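Local coordinates for protein B (Streptococcus agalactiae, PDB 5H6I) that permeabilizes membranes as a secreted pore-forming toxin, the CAMP factor, and is also assigned to the bacterial Fc-binding proteins, at residues V227-V230 against D231-I234. Numbering follows the deposited sequence.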
loop_
_atom_site.group_PDB
_atom_site.type_symbol
_atom_site.label_atom_id
_atom_site.label_comp_id
_atom_site.label_asym_id
_atom_site.label_seq_id
_atom_site.Cartn_x
_atom_site.Cartn_y
_atom_site.Cartn_z
ATOM N N VAL A 227 -17.549 2.209 11.751
ATOM C CA VAL A 227 -16.534 3.251 11.621
ATOM C C VAL A 227 -16.416 4.033 12.922
ATOM O O VAL A 227 -15.318 4.437 13.327
ATOM C CB VAL A 227 -16.865 4.168 10.428
ATOM C CG1 VAL A 227 -15.977 5.404 10.431
ATOM C CG2 VAL A 227 -16.721 3.405 9.121
ATOM N N GLN A 228 -17.542 4.241 13.607
ATOM C CA GLN A 228 -17.520 4.934 14.891
ATOM C C GLN A 228 -16.731 4.143 15.928
ATOM O O GLN A 228 -15.866 4.695 16.618
ATOM C CB GLN A 228 -18.949 5.179 15.375
ATOM C CG GLN A 228 -19.429 6.608 15.208
ATOM C CD GLN A 228 -20.480 6.987 16.231
ATOM O OE1 GLN A 228 -20.198 7.698 17.195
ATOM N NE2 GLN A 228 -21.703 6.506 16.028
ATOM N N GLN A 229 -17.015 2.843 16.048
ATOM C CA GLN A 229 -16.345 2.023 17.054
ATOM C C GLN A 229 -14.840 1.969 16.832
ATOM O O GLN A 229 -14.078 1.802 17.792
ATOM C CB GLN A 229 -16.931 0.611 17.056
ATOM C CG GLN A 229 -18.351 0.530 17.590
ATOM C CD GLN A 229 -18.997 -0.813 17.317
ATOM O OE1 GLN A 229 -19.334 -1.133 16.178
ATOM N NE2 GLN A 229 -19.175 -1.609 18.366
ATOM N N VAL A 230 -14.392 2.104 15.583
ATOM C CA VAL A 230 -12.958 2.152 15.316
ATOM C C VAL A 230 -12.374 3.477 15.789
ATOM O O VAL A 230 -11.259 3.526 16.324
ATOM C CB VAL A 230 -12.688 1.904 13.819
ATOM C CG1 VAL A 230 -11.255 2.270 13.459
ATOM C CG2 VAL A 230 -12.975 0.453 13.465
ATOM N N ASP A 231 -13.124 4.569 15.619
ATOM C CA ASP A 231 -12.651 5.873 16.078
ATOM C C ASP A 231 -12.550 5.924 17.599
ATOM O O ASP A 231 -11.574 6.452 18.143
ATOM C CB ASP A 231 -13.578 6.976 15.567
ATOM C CG ASP A 231 -13.125 7.551 14.237
ATOM O OD1 ASP A 231 -11.910 7.518 13.955
ATOM O OD2 ASP A 231 -13.987 8.040 13.475
ATOM N N GLN A 232 -13.549 5.381 18.301
ATOM C CA GLN A 232 -13.517 5.397 19.761
ATOM C C GLN A 232 -12.419 4.488 20.301
ATOM O O GLN A 232 -11.795 4.800 21.322
ATOM C CB GLN A 232 -14.877 4.985 20.326
ATOM C CG GLN A 232 -16.066 5.599 19.606
ATOM C CD GLN A 232 -17.394 5.131 20.168
ATOM O OE1 GLN A 232 -18.007 5.811 20.991
ATOM N NE2 GLN A 232 -17.844 3.961 19.728
ATOM N N GLU A 233 -12.171 3.359 19.632
ATOM C CA GLU A 233 -11.093 2.474 20.063
ATOM C C GLU A 233 -9.733 3.148 19.934
ATOM O O GLU A 233 -8.837 2.895 20.748
ATOM C CB GLU A 233 -11.124 1.176 19.258
ATOM C CG GLU A 233 -10.238 0.074 19.821
ATOM C CD GLU A 233 -10.631 -0.320 21.231
ATOM O OE1 GLU A 233 -11.844 -0.332 21.529
ATOM O OE2 GLU A 233 -9.727 -0.618 22.041
ATOM N N ILE A 234 -9.561 4.005 18.926
ATOM C CA ILE A 234 -8.313 4.749 18.790
ATOM C C ILE A 234 -8.147 5.721 19.950
ATOM O O ILE A 234 -7.050 5.872 20.502
ATOM C CB ILE A 234 -8.270 5.467 17.428
ATOM C CG1 ILE A 234 -8.088 4.453 16.292
ATOM C CG2 ILE A 234 -7.163 6.512 17.401
ATOM C CD1 ILE A 234 -8.001 5.085 14.916
#
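D231 donates its backbone N-H to V227 O across 3.2 Å, opening a run of i-to-i+4 bonds that illustrates the first turn of an alpha-helix, with side chains lying along the carbonyls one turn back. D231 CB lies 3.4 Å from Q228 O, while its carboxylate, near V227 O, reaches the V227 side chain only loosely, OD2 standing 4.5 Å from V227 CG1.

Q232 follows with the straightest of the four bonds, its N 2.9 Å from Q228 O and the N-H...O angle 162°. Its side chain then runs back toward the start of the helix: with CG anti to its own carbonyl carbon (chi1 -43°) and the chain extended beyond, CG passes 3.1 Å from Q228 O and NE2 arrives 3.6 Å from Q229 CA. The aliphatic part of Q229 thus meets the amide end of Q232, while the two amide planes are turned 60° apart; Q229 OE1 instead accepts a hydrogen bond from T226 N, just before the helix.

The turn begins helix 227-245, the last of the chain, which packs with helices 179-196 and 203-220 in the three-helix bundle at the C-terminal end. E233 N bonds to Q229 O, and E233 CB lies 3.4 Å from that oxygen. Beyond CB the side chain of the buried E233 bends away to helix 203-220, where OE2 is hydrogen-bonded to H215 ND1. I234 N completes the series on V230 O, at 3.1 Å; I234 CG1 also rests against this oxygen, and the I234 side chain, like that of V230, touches helix 179-196.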